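Local coordinates for protein RNase NGR3 (Nicotiana glutinosa, PDB 1VD1) that probably cleaves RNA as an endonuclease of the ribonuclease T2 family and binds nucleoside monophosphates, here two molecules of AMP, at residues F8-F13 and W46-N51; Q15-S20 and E38-H43; S62-S67 and H96-H101. All blocks are in the same frame, centred on the assembly; numbering follows the deposited sequence.

Segments 8-13 and 15-20, which open contacts 1 and 2, both share strand 10-16. Segment 15-20 finds its partner, 38-43, first; only afterwards does the chain reach 46-51 and return to 8-13, so the loop of contact 2 lies wholly within that of contact 1. Both zip strand 10-16 to strand 41-48, and Phe13 packs on Ile42 between them. Contact 3 follows in series: it opens at 62-67 and closes at 96-101, tying a surface loop to helix 91-102. This helix meets the sheet where Trp46 touches Glu97 and His101. Contacts 1 and 3 share one bound AMP; contact 2 meets the other, and its His43 touches the shared one too.

Contact 1: residues F8-F13 and W46-N51; sequences FDFFYF and WPNYEN. With AMP (adenosine monophosphate), chain B.
Pro47 sets its CB over the centre of the Phe8 ring, 3.7 Å from the centroid, in a CH-pi contact, while its CG rests against Phe11 CE2 at 3.6 Å. Proline suits this place because Phe11 and Pro47 form a non-hydrogen-bonded antiparallel pair, which needs no N-H across the strands. Phe10 and Asn48 lie side by side on the other face of the sheet. With CG between backbone N and carbonyl carbon (chi1 65°), the Phe10 ring takes Asn48 CB over one face and sets CE1 above the Tyr12 ring. Asn48 OD1 accepts a bond from adenine N6 of AMP at 2.7 Å, and a weak bond from ND2 to Tyr49 O steadies the amide. Trp46 takes the adenine over one face, offset toward the rim and somewhat inclined, CE3 3.4 Å from AMP C5; a leucine here would probably strip adenine of this aromatic surface and leave Glu97 OE2 without the hydrogen bond it takes from the indole N-H. Asp9 and Phe10 both face Asn48 in a classic beta bulge, and Asn48 O accepts from Asp9 N (3.0 Å) and Phe10 N (3.3 Å).

Buried Phe8, Phe10, Phe11, Pro47 and Asn48 form the tight part; the loose, solvent side is Asp9 and exposed Glu50. There Asp9 OD1 receives Glu50 N on its anti lone pair, 2.7 Å away, and a water bridges Asp9 O and the Glu50 carboxylate.

Strand 171-181 flanks strand 10-16, bonding Phe11 through Val180 and packing Cys179 on Phe10 and Tyr12; helix 109-123 covers Phe13, and His101 of helix 91-102 stacks on Trp46.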
loop_
_atom_site.group_PDB
_atom_site.type_symbol
_atom_site.label_atom_id
_atom_site.label_comp_id
_atom_site.label_asym_id
_atom_site.label_seq_id
_atom_site.Cartn_x
_atom_site.Cartn_y
_atom_site.Cartn_z
ATOM N N PHE A 8 -7.956 14.141 12.463
ATOM C CA PHE A 8 -7.454 12.828 12.839
ATOM C C PHE A 8 -6.010 12.985 13.290
ATOM O O PHE A 8 -5.494 14.102 13.344
ATOM C CB PHE A 8 -7.575 11.856 11.664
ATOM C CG PHE A 8 -6.981 12.370 10.391
ATOM C CD1 PHE A 8 -5.709 11.972 9.995
ATOM C CD2 PHE A 8 -7.690 13.261 9.591
ATOM C CE1 PHE A 8 -5.146 12.454 8.817
ATOM C CE2 PHE A 8 -7.138 13.751 8.410
ATOM C CZ PHE A 8 -5.862 13.346 8.020
ATOM N N ASP A 9 -5.347 11.879 13.596
ATOM C CA ASP A 9 -3.986 11.954 14.106
ATOM C C ASP A 9 -2.841 11.750 13.125
ATOM O O ASP A 9 -1.843 12.472 13.180
ATOM C CB ASP A 9 -3.854 10.970 15.267
ATOM C CG ASP A 9 -4.822 11.282 16.397
ATOM O OD1 ASP A 9 -5.336 10.335 17.029
ATOM O OD2 ASP A 9 -5.061 12.480 16.659
ATOM N N PHE A 10 -2.971 10.766 12.239
ATOM C CA PHE A 10 -1.920 10.467 11.264
ATOM C C PHE A 10 -2.492 9.589 10.160
ATOM O O PHE A 10 -3.656 9.191 10.226
ATOM C CB PHE A 10 -0.778 9.707 11.944
ATOM C CG PHE A 10 -1.171 8.331 12.443
ATOM C CD1 PHE A 10 -1.011 7.209 11.635
ATOM C CD2 PHE A 10 -1.705 8.161 13.718
ATOM C CE1 PHE A 10 -1.373 5.936 12.083
ATOM C CE2 PHE A 10 -2.071 6.897 14.181
ATOM C CZ PHE A 10 -1.904 5.774 13.358
ATOM N N PHE A 11 -1.670 9.304 9.150
ATOM C CA PHE A 11 -2.067 8.431 8.040
ATOM C C PHE A 11 -1.271 7.136 8.043
ATOM O O PHE A 11 -0.084 7.126 8.341
ATOM C CB PHE A 11 -1.751 9.019 6.651
ATOM C CG PHE A 11 -2.595 10.180 6.232
ATOM C CD1 PHE A 11 -2.177 11.486 6.480
ATOM C CD2 PHE A 11 -3.745 9.976 5.472
ATOM C CE1 PHE A 11 -2.886 12.573 5.965
ATOM C CE2 PHE A 11 -4.460 11.054 4.952
ATOM C CZ PHE A 11 -4.026 12.360 5.199
ATOM N N TYR A 12 -1.925 6.040 7.692
ATOM C CA TYR A 12 -1.199 4.805 7.492
ATOM C C TYR A 12 -1.075 4.866 5.966
ATOM O O TYR A 12 -2.081 5.089 5.283
ATOM C CB TYR A 12 -2.041 3.583 7.844
ATOM C CG TYR A 12 -1.868 3.097 9.253
ATOM C CD1 TYR A 12 -2.979 2.769 10.029
ATOM C CD2 TYR A 12 -0.597 2.954 9.812
ATOM C CE1 TYR A 12 -2.828 2.317 11.334
ATOM C CE2 TYR A 12 -0.435 2.499 11.113
ATOM C CZ TYR A 12 -1.560 2.185 11.865
ATOM O OH TYR A 12 -1.423 1.748 13.157
ATOM N N PHE A 13 0.142 4.751 5.442
ATOM C CA PHE A 13 0.336 4.706 3.994
ATOM C C PHE A 13 0.604 3.232 3.773
ATOM O O PHE A 13 1.607 2.685 4.245
ATOM C CB PHE A 13 1.526 5.553 3.529
ATOM C CG PHE A 13 1.793 5.444 2.050
ATOM C CD1 PHE A 13 0.755 5.599 1.129
ATOM C CD2 PHE A 13 3.072 5.156 1.579
ATOM C CE1 PHE A 13 0.993 5.466 -0.245
ATOM C CE2 PHE A 13 3.319 5.020 0.216
ATOM C CZ PHE A 13 2.271 5.177 -0.701
ATOM N N TRP A 46 -4.634 6.006 4.492
ATOM C CA TRP A 46 -5.714 6.043 5.467
ATOM C C TRP A 46 -5.615 6.912 6.713
ATOM O O TRP A 46 -4.748 6.699 7.557
ATOM C CB TRP A 46 -6.009 4.622 5.961
ATOM C CG TRP A 46 -6.114 3.562 4.905
ATOM C CD1 TRP A 46 -6.582 3.703 3.632
ATOM C CD2 TRP A 46 -5.805 2.170 5.068
ATOM N NE1 TRP A 46 -6.591 2.483 2.992
ATOM C CE2 TRP A 46 -6.116 1.527 3.852
ATOM C CE3 TRP A 46 -5.296 1.407 6.127
ATOM C CZ2 TRP A 46 -5.933 0.154 3.664
ATOM C CZ3 TRP A 46 -5.115 0.035 5.940
ATOM C CH2 TRP A 46 -5.432 -0.572 4.717
ATOM N N PRO A 47 -6.509 7.902 6.841
ATOM C CA PRO A 47 -6.513 8.771 8.022
ATOM C C PRO A 47 -6.774 7.809 9.187
ATOM O O PRO A 47 -7.545 6.859 9.043
ATOM C CB PRO A 47 -7.687 9.698 7.746
ATOM C CG PRO A 47 -7.572 9.897 6.253
ATOM C CD PRO A 47 -7.352 8.468 5.773
ATOM N N ASN A 48 -6.137 8.047 10.326
ATOM C CA ASN A 48 -6.270 7.145 11.463
ATOM C C ASN A 48 -6.166 7.910 12.785
ATOM O O ASN A 48 -5.663 9.039 12.824
ATOM C CB ASN A 48 -5.137 6.107 11.388
ATOM C CG ASN A 48 -5.527 4.748 11.934
ATOM O OD1 ASN A 48 -6.067 3.916 11.215
ATOM N ND2 ASN A 48 -5.243 4.513 13.218
ATOM N N TYR A 49 -6.635 7.280 13.858
ATOM C CA TYR A 49 -6.565 7.853 15.204
ATOM C C TYR A 49 -5.532 7.063 15.997
ATOM O O TYR A 49 -5.326 5.869 15.755
ATOM C CB TYR A 49 -7.905 7.729 15.926
ATOM C CG TYR A 49 -9.062 8.453 15.292
ATOM C CD1 TYR A 49 -10.288 7.810 15.126
ATOM C CD2 TYR A 49 -8.957 9.788 14.899
ATOM C CE1 TYR A 49 -11.381 8.472 14.587
ATOM C CE2 TYR A 49 -10.055 10.466 14.354
ATOM C CZ TYR A 49 -11.261 9.796 14.204
ATOM O OH TYR A 49 -12.359 10.440 13.680
ATOM N N GLU A 50 -4.891 7.718 16.955
ATOM C CA GLU A 50 -3.897 7.041 17.770
ATOM C C GLU A 50 -4.526 5.971 18.658
ATOM O O GLU A 50 -3.822 5.108 19.183
ATOM C CB GLU A 50 -3.129 8.056 18.622
ATOM C CG GLU A 50 -2.408 9.114 17.792
ATOM C CD GLU A 50 -1.307 9.818 18.560
ATOM O OE1 GLU A 50 -1.306 9.737 19.804
ATOM O OE2 GLU A 50 -0.447 10.456 17.918
ATOM N N ASN A 51 -5.847 6.007 18.816
ATOM C CA ASN A 51 -6.508 5.002 19.645
ATOM C C ASN A 51 -6.822 3.724 18.866
ATOM O O ASN A 51 -7.526 2.842 19.361
ATOM C CB ASN A 51 -7.793 5.558 20.276
ATOM C CG ASN A 51 -8.838 5.951 19.249
ATOM O OD1 ASN A 51 -8.847 5.452 18.124
ATOM N ND2 ASN A 51 -9.743 6.840 19.646
HETATM P P AMP B . -10.058 -0.638 2.632
HETATM O O1P AMP B . -11.140 -1.106 1.747
HETATM O O2P AMP B . -10.539 0.290 3.704
HETATM O O3P AMP B . -8.888 -0.044 1.841
HETATM O "O5'" AMP B . -9.555 -2.019 3.343
HETATM C "C5'" AMP B . -8.378 -2.027 4.171
HETATM C "C4'" AMP B . -8.514 -3.214 5.160
HETATM O "O4'" AMP B . -7.844 -2.834 6.410
HETATM C "C3'" AMP B . -10.103 -3.599 5.541
HETATM O "O3'" AMP B . -10.118 -5.105 5.664
HETATM C "C2'" AMP B . -10.280 -2.796 6.924
HETATM O "O2'" AMP B . -10.922 -3.530 7.951
HETATM C "C1'" AMP B . -8.777 -2.419 7.427
HETATM N N9 AMP B . -8.612 -0.954 7.619
HETATM C C8 AMP B . -9.252 0.102 6.935
HETATM N N7 AMP B . -8.898 1.359 7.268
HETATM C C5 AMP B . -7.973 1.062 8.269
HETATM C C6 AMP B . -7.191 1.924 9.075
HETATM N N6 AMP B . -7.323 3.287 8.893
HETATM N N1 AMP B . -6.346 1.294 10.005
HETATM C C2 AMP B . -6.263 -0.052 10.137
HETATM N N3 AMP B . -6.989 -0.945 9.422
HETATM C C4 AMP B . -7.796 -0.333 8.507
HETATM O O HOH W 1 0.119 11.266 15.506
#

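Contact 2: residues Q15-S20 and E38-H43; sequences QQWPAS and EDFSIH. With AMP (adenosine monophosphate), chain C.
Trp17 sets CE3 over the face of Phe40, 3.5 Å above the plane of the phenyl ring and over its centre. The side chains cross at about a right angle, ring planes 48° apart, an oblique meeting, neither stack nor T-shape. The indole gets there with CG opposite the backbone N (chi1 -177°), and its far rim runs past the backbone of Asp39. Glu38 holds its carboxylate nearly parallel to the indole plane, OE1 lying 3.7 Å from Trp17 CZ2, while its OE2 is taken by Phe208 N. Trp17 NE1 is bonded to Pro206 O.

Behind the aromatic pair the antiparallel ladder of strands 10-16 and 41-48 runs out: Gln16 N to Ser41 O and Ser41 N to Gln16 O, each 2.8 Å, make the hydrogen-bonded pair Gln16/Ser41 at this end of it, and beyond it the chain turns, Ser20 N bonding back to Trp17 O. Small Ser41 suits the face it shares with Gln16, since its OG must fit beside Pro18 CG.

His43, a predicted active-site residue opening the family's His-Gly-Leu-Trp-Pro signature, turns one ring face to N7 of the AMP of chain C, its ND1 bonded to Gln175. The Gln16 side chain, extended, reaches the same adenine.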
loop_
_atom_site.group_PDB
_atom_site.type_symbol
_atom_site.label_atom_id
_atom_site.label_comp_id
_atom_site.label_asym_id
_atom_site.label_seq_id
_atom_site.Cartn_x
_atom_site.Cartn_y
_atom_site.Cartn_z
ATOM N N GLN A 15 1.196 0.006 1.302
ATOM C CA GLN A 15 1.613 -0.490 0.002
ATOM C C GLN A 15 1.450 -1.998 0.017
ATOM O O GLN A 15 1.391 -2.621 1.074
ATOM C CB GLN A 15 3.060 -0.112 -0.283
ATOM C CG GLN A 15 3.260 1.391 -0.336
ATOM C CD GLN A 15 4.696 1.771 -0.598
ATOM O OE1 GLN A 15 5.213 1.588 -1.706
ATOM N NE2 GLN A 15 5.354 2.297 0.424
ATOM N N GLN A 16 1.396 -2.588 -1.166
ATOM C CA GLN A 16 1.191 -4.016 -1.273
ATOM C C GLN A 16 2.163 -4.619 -2.277
ATOM O O GLN A 16 2.695 -3.919 -3.139
ATOM C CB GLN A 16 -0.254 -4.242 -1.713
ATOM C CG GLN A 16 -0.673 -5.669 -1.998
ATOM C CD GLN A 16 -2.136 -5.738 -2.374
ATOM O OE1 GLN A 16 -3.014 -5.534 -1.533
ATOM N NE2 GLN A 16 -2.410 -5.999 -3.650
ATOM N N TRP A 17 2.422 -5.912 -2.130
ATOM C CA TRP A 17 3.292 -6.620 -3.060
ATOM C C TRP A 17 2.288 -7.358 -3.936
ATOM O O TRP A 17 1.676 -8.335 -3.505
ATOM C CB TRP A 17 4.189 -7.608 -2.307
ATOM C CG TRP A 17 5.156 -8.319 -3.201
ATOM C CD1 TRP A 17 5.271 -9.666 -3.376
ATOM C CD2 TRP A 17 6.130 -7.718 -4.057
ATOM N NE1 TRP A 17 6.258 -9.944 -4.294
ATOM C CE2 TRP A 17 6.801 -8.766 -4.730
ATOM C CE3 TRP A 17 6.504 -6.395 -4.324
ATOM C CZ2 TRP A 17 7.822 -8.530 -5.654
ATOM C CZ3 TRP A 17 7.521 -6.162 -5.245
ATOM C CH2 TRP A 17 8.166 -7.228 -5.898
ATOM N N PRO A 18 2.091 -6.896 -5.180
ATOM C CA PRO A 18 1.131 -7.539 -6.082
ATOM C C PRO A 18 1.206 -9.058 -6.153
ATOM O O PRO A 18 0.182 -9.740 -6.126
ATOM C CB PRO A 18 1.427 -6.880 -7.427
ATOM C CG PRO A 18 1.870 -5.514 -7.033
ATOM C CD PRO A 18 2.803 -5.804 -5.870
ATOM N N ALA A 19 2.420 -9.586 -6.241
ATOM C CA ALA A 19 2.612 -11.026 -6.340
ATOM C C ALA A 19 1.979 -11.799 -5.186
ATOM O O ALA A 19 1.504 -12.922 -5.370
ATOM C CB ALA A 19 4.101 -11.338 -6.433
ATOM N N SER A 20 1.963 -11.195 -4.000
ATOM C CA SER A 20 1.397 -11.850 -2.826
ATOM C C SER A 20 -0.117 -11.786 -2.754
ATOM O O SER A 20 -0.734 -12.452 -1.921
ATOM C CB SER A 20 2.007 -11.263 -1.552
ATOM O OG SER A 20 3.393 -11.544 -1.511
ATOM N N GLU A 38 6.343 -5.263 -11.624
ATOM C CA GLU A 38 6.821 -6.166 -10.583
ATOM C C GLU A 38 7.422 -5.249 -9.521
ATOM O O GLU A 38 8.635 -5.230 -9.307
ATOM C CB GLU A 38 7.895 -7.096 -11.160
ATOM C CG GLU A 38 8.478 -8.113 -10.181
ATOM C CD GLU A 38 7.500 -9.219 -9.815
ATOM O OE1 GLU A 38 6.493 -8.926 -9.131
ATOM O OE2 GLU A 38 7.738 -10.382 -10.216
ATOM N N ASP A 39 6.561 -4.488 -8.851
ATOM C CA ASP A 39 7.012 -3.526 -7.851
ATOM C C ASP A 39 5.907 -3.320 -6.814
ATOM O O ASP A 39 4.761 -3.706 -7.046
ATOM C CB ASP A 39 7.333 -2.215 -8.580
ATOM C CG ASP A 39 7.916 -1.149 -7.678
ATOM O OD1 ASP A 39 8.266 -1.443 -6.515
ATOM O OD2 ASP A 39 8.037 0.000 -8.152
ATOM N N PHE A 40 6.243 -2.732 -5.669
ATOM C CA PHE A 40 5.224 -2.483 -4.653
ATOM C C PHE A 40 4.212 -1.487 -5.200
ATOM O O PHE A 40 4.581 -0.517 -5.864
ATOM C CB PHE A 40 5.846 -1.929 -3.369
ATOM C CG PHE A 40 6.580 -2.959 -2.566
ATOM C CD1 PHE A 40 7.905 -3.274 -2.860
ATOM C CD2 PHE A 40 5.937 -3.645 -1.537
ATOM C CE1 PHE A 40 8.578 -4.259 -2.143
ATOM C CE2 PHE A 40 6.601 -4.633 -0.812
ATOM C CZ PHE A 40 7.929 -4.941 -1.119
ATOM N N SER A 41 2.938 -1.735 -4.927
ATOM C CA SER A 41 1.873 -0.865 -5.398
ATOM C C SER A 41 1.183 -0.198 -4.214
ATOM O O SER A 41 1.439 -0.535 -3.062
ATOM C CB SER A 41 0.846 -1.673 -6.190
ATOM O OG SER A 41 0.258 -2.674 -5.372
ATOM N N ILE A 42 0.308 0.754 -4.506
ATOM C CA ILE A 42 -0.413 1.448 -3.457
ATOM C C ILE A 42 -1.721 0.731 -3.147
ATOM O O ILE A 42 -2.412 0.263 -4.053
ATOM C CB ILE A 42 -0.756 2.896 -3.891
ATOM C CG1 ILE A 42 0.533 3.665 -4.200
ATOM C CG2 ILE A 42 -1.565 3.604 -2.800
ATOM C CD1 ILE A 42 0.302 4.949 -4.974
ATOM N N HIS A 43 -2.045 0.598 -1.866
ATOM C CA HIS A 43 -3.337 0.034 -1.519
ATOM C C HIS A 43 -4.143 1.252 -1.080
ATOM O O HIS A 43 -5.216 1.528 -1.619
ATOM C CB HIS A 43 -3.258 -0.983 -0.379
ATOM C CG HIS A 43 -4.589 -1.570 -0.019
ATOM N ND1 HIS A 43 -4.724 -2.692 0.768
ATOM C CD2 HIS A 43 -5.849 -1.171 -0.322
ATOM C CE1 HIS A 43 -6.006 -2.960 0.938
ATOM N NE2 HIS A 43 -6.711 -2.052 0.287
HETATM P P AMP C . -7.140 -7.357 2.520
HETATM O O1P AMP C . -6.998 -7.743 3.931
HETATM O O2P AMP C . -7.219 -8.530 1.602
HETATM O O3P AMP C . -6.055 -6.367 2.086
HETATM O "O5'" AMP C . -8.597 -6.595 2.483
HETATM C "C5'" AMP C . -8.781 -5.421 1.633
HETATM C "C4'" AMP C . -9.984 -5.692 0.678
HETATM O "O4'" AMP C . -9.707 -4.995 -0.595
HETATM C "C3'" AMP C . -10.222 -7.314 0.314
HETATM O "O3'" AMP C . -11.724 -7.472 0.196
HETATM C "C2'" AMP C . -9.416 -7.408 -1.069
HETATM O "O2'" AMP C . -9.975 -8.292 -2.025
HETATM C "C1'" AMP C . -9.438 -5.907 -1.675
HETATM N N9 AMP C . -8.127 -5.557 -2.268
HETATM C C8 AMP C . -6.861 -5.536 -1.650
HETATM N N7 AMP C . -5.793 -5.330 -2.449
HETATM C C5 AMP C . -6.463 -5.120 -3.656
HETATM C C6 AMP C . -5.963 -4.857 -4.958
HETATM N N6 AMP C . -4.598 -4.781 -5.144
HETATM N N1 AMP C . -6.927 -4.695 -5.958
HETATM C C2 AMP C . -8.256 -4.715 -5.715
HETATM N N3 AMP C . -8.820 -4.961 -4.514
HETATM C C4 AMP C . -7.882 -5.188 -3.549
#

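Contact 3: residues S62-S67 and H96-H101; sequences SSLDES and HEWLKH. With AMP (adenosine monophosphate), chain B.
Trp98 brings the pyrrole side of its indole edge-on to Ser62, whose O accepts a bond from NE1 at 3.2 Å, although that oxygen is less surely placed because it sits too near Leu99. Ser62 OG lies near the indole plane, 3.5 Å from NE1. Leu64 crosses the tryptophan obliquely, CD1 4.1 Å from Trp98 CB. A large flat residue suits this position, since it can meet the loop at its rim while packing on Phe113 of helix 109-123; Leu64 touches Phe113 too.

The helix is the one carrying the second signature segment of RNase T2 enzymes, His-Glu-Trp-Leu-Lys-His, and it shows two sides: one packs on the loop, the other faces the nucleotide. Trp98 and Leu99 belong to the first; His96, Glu97, Lys100 and His101 gather at the phosphate of the AMP of chain B. His96 NE2 gives a nearly straight bond (175°) to O1P at 2.6 Å. Both Lys100 NZ, at 2.8 Å, and His101 NE2, at 2.6 Å, grip O2P, the lysine by a fully extended chain. Glu97 OE1 comes within 2.6 Å of O3P. Glu97 and His101 are predicted active-site residues. Aliphatic Lys100 CG lies over one face of the His101 ring.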
loop_
_atom_site.group_PDB
_atom_site.type_symbol
_atom_site.label_atom_id
_atom_site.label_comp_id
_atom_site.label_asym_id
_atom_site.label_seq_id
_atom_site.Cartn_x
_atom_site.Cartn_y
_atom_site.Cartn_z
ATOM N N SER A 62 -19.705 13.028 -1.983
ATOM C CA SER A 62 -18.568 13.399 -2.821
ATOM C C SER A 62 -18.006 12.259 -3.658
ATOM O O SER A 62 -17.061 11.592 -3.242
ATOM C CB SER A 62 -17.447 13.973 -1.954
ATOM O OG SER A 62 -16.280 14.212 -2.727
ATOM N N SER A 63 -18.567 12.050 -4.844
ATOM C CA SER A 63 -18.102 10.989 -5.733
ATOM C C SER A 63 -16.752 11.351 -6.356
ATOM O O SER A 63 -16.336 12.508 -6.323
ATOM C CB SER A 63 -19.130 10.740 -6.840
ATOM O OG SER A 63 -19.288 11.888 -7.656
ATOM N N LEU A 64 -16.078 10.356 -6.927
ATOM C CA LEU A 64 -14.773 10.560 -7.551
ATOM C C LEU A 64 -14.855 11.307 -8.881
ATOM O O LEU A 64 -15.502 10.842 -9.822
ATOM C CB LEU A 64 -14.086 9.211 -7.786
ATOM C CG LEU A 64 -12.722 9.281 -8.483
ATOM C CD1 LEU A 64 -11.700 9.875 -7.527
ATOM C CD2 LEU A 64 -12.286 7.895 -8.922
ATOM N N ASP A 65 -14.191 12.457 -8.960
ATOM C CA ASP A 65 -14.175 13.244 -10.189
ATOM C C ASP A 65 -12.876 12.987 -10.942
ATOM O O ASP A 65 -11.844 13.589 -10.650
ATOM C CB ASP A 65 -14.313 14.736 -9.881
ATOM C CG ASP A 65 -14.210 15.597 -11.128
ATOM O OD1 ASP A 65 -14.587 15.111 -12.213
ATOM O OD2 ASP A 65 -13.765 16.760 -11.024
ATOM N N GLU A 66 -12.943 12.090 -11.921
ATOM C CA GLU A 66 -11.784 11.713 -12.715
ATOM C C GLU A 66 -11.115 12.851 -13.473
ATOM O O GLU A 66 -9.945 12.747 -13.832
ATOM C CB GLU A 66 -12.172 10.610 -13.695
ATOM C CG GLU A 66 -12.621 9.334 -13.017
ATOM C CD GLU A 66 -13.133 8.308 -14.001
ATOM O OE1 GLU A 66 -12.396 7.989 -14.958
ATOM O OE2 GLU A 66 -14.270 7.819 -13.814
ATOM N N SER A 67 -11.846 13.932 -13.721
ATOM C CA SER A 67 -11.272 15.065 -14.440
ATOM C C SER A 67 -10.196 15.744 -13.598
ATOM O O SER A 67 -9.248 16.321 -14.130
ATOM C CB SER A 67 -12.363 16.082 -14.799
ATOM O OG SER A 67 -12.934 16.662 -13.638
ATOM N N HIS A 96 -13.487 3.864 -4.461
ATOM C CA HIS A 96 -13.688 3.261 -3.145
ATOM C C HIS A 96 -12.744 3.855 -2.098
ATOM O O HIS A 96 -13.171 4.225 -1.007
ATOM C CB HIS A 96 -13.456 1.746 -3.225
ATOM C CG HIS A 96 -13.318 1.077 -1.889
ATOM N ND1 HIS A 96 -14.363 0.969 -0.997
ATOM C CD2 HIS A 96 -12.255 0.484 -1.295
ATOM C CE1 HIS A 96 -13.952 0.340 0.089
ATOM N NE2 HIS A 96 -12.676 0.034 -0.067
ATOM N N GLU A 97 -11.461 3.927 -2.427
ATOM C CA GLU A 97 -10.487 4.469 -1.488
ATOM C C GLU A 97 -10.725 5.955 -1.264
ATOM O O GLU A 97 -10.568 6.454 -0.151
ATOM C CB GLU A 97 -9.066 4.217 -2.000
ATOM C CG GLU A 97 -8.705 2.738 -2.035
ATOM C CD GLU A 97 -8.659 2.111 -0.647
ATOM O OE1 GLU A 97 -8.920 0.892 -0.531
ATOM O OE2 GLU A 97 -8.347 2.828 0.329
ATOM N N TRP A 98 -11.115 6.663 -2.317
ATOM C CA TRP A 98 -11.377 8.092 -2.182
ATOM C C TRP A 98 -12.568 8.350 -1.270
ATOM O O TRP A 98 -12.488 9.158 -0.344
ATOM C CB TRP A 98 -11.659 8.740 -3.540
ATOM C CG TRP A 98 -12.310 10.080 -3.376
ATOM C CD1 TRP A 98 -13.614 10.403 -3.641
ATOM C CD2 TRP A 98 -11.711 11.252 -2.816
ATOM N NE1 TRP A 98 -13.861 11.707 -3.274
ATOM C CE2 TRP A 98 -12.710 12.250 -2.765
ATOM C CE3 TRP A 98 -10.426 11.556 -2.348
ATOM C CZ2 TRP A 98 -12.461 13.535 -2.262
ATOM C CZ3 TRP A 98 -10.178 12.833 -1.847
ATOM C CH2 TRP A 98 -11.191 13.806 -1.808
ATOM N N LEU A 99 -13.680 7.674 -1.542
ATOM C CA LEU A 99 -14.887 7.859 -0.737
ATOM C C LEU A 99 -14.711 7.403 0.706
ATOM O O LEU A 99 -15.066 8.115 1.644
ATOM C CB LEU A 99 -16.063 7.096 -1.352
ATOM C CG LEU A 99 -16.528 7.549 -2.737
ATOM C CD1 LEU A 99 -17.548 6.571 -3.292
ATOM C CD2 LEU A 99 -17.123 8.933 -2.638
ATOM N N LYS A 100 -14.154 6.213 0.881
ATOM C CA LYS A 100 -13.978 5.664 2.214
ATOM C C LYS A 100 -12.927 6.358 3.061
ATOM O O LYS A 100 -13.139 6.603 4.253
ATOM C CB LYS A 100 -13.626 4.181 2.124
ATOM C CG LYS A 100 -13.597 3.488 3.472
ATOM C CD LYS A 100 -13.373 2.000 3.299
ATOM C CE LYS A 100 -13.479 1.283 4.628
ATOM N NZ LYS A 100 -13.215 -0.173 4.470
ATOM N N HIS A 101 -11.796 6.676 2.442
ATOM C CA HIS A 101 -10.694 7.280 3.170
ATOM C C HIS A 101 -10.344 8.701 2.757
ATOM O O HIS A 101 -10.174 9.565 3.610
ATOM C CB HIS A 101 -9.460 6.384 3.033
ATOM C CG HIS A 101 -9.668 4.989 3.542
ATOM N ND1 HIS A 101 -9.798 4.698 4.882
ATOM C CD2 HIS A 101 -9.762 3.806 2.889
ATOM C CE1 HIS A 101 -9.958 3.397 5.035
ATOM N NE2 HIS A 101 -9.940 2.832 3.841
HETATM P P AMP B . -10.058 -0.638 2.632
HETATM O O1P AMP B . -11.140 -1.106 1.747
HETATM O O2P AMP B . -10.539 0.290 3.704
HETATM O O3P AMP B . -8.888 -0.044 1.841
HETATM O "O5'" AMP B . -9.555 -2.019 3.343
HETATM C "C5'" AMP B . -8.378 -2.027 4.171
HETATM C "C4'" AMP B . -8.514 -3.214 5.160
HETATM O "O4'" AMP B . -7.844 -2.834 6.410
HETATM C "C3'" AMP B . -10.103 -3.599 5.541
HETATM O "O3'" AMP B . -10.118 -5.105 5.664
HETATM C "C2'" AMP B . -10.280 -2.796 6.924
HETATM O "O2'" AMP B . -10.922 -3.530 7.951
HETATM C "C1'" AMP B . -8.777 -2.419 7.427
HETATM N N9 AMP B . -8.612 -0.954 7.619
HETATM C C8 AMP B . -9.252 0.102 6.935
HETATM N N7 AMP B . -8.898 1.359 7.268
HETATM C C5 AMP B . -7.973 1.062 8.269
HETATM C C6 AMP B . -7.191 1.924 9.075
HETATM N N6 AMP B . -7.323 3.287 8.893
HETATM N N1 AMP B . -6.346 1.294 10.005
HETATM C C2 AMP B . -6.263 -0.052 10.137
HETATM N N3 AMP B . -6.989 -0.945 9.422
HETATM C C4 AMP B . -7.796 -0.333 8.507
#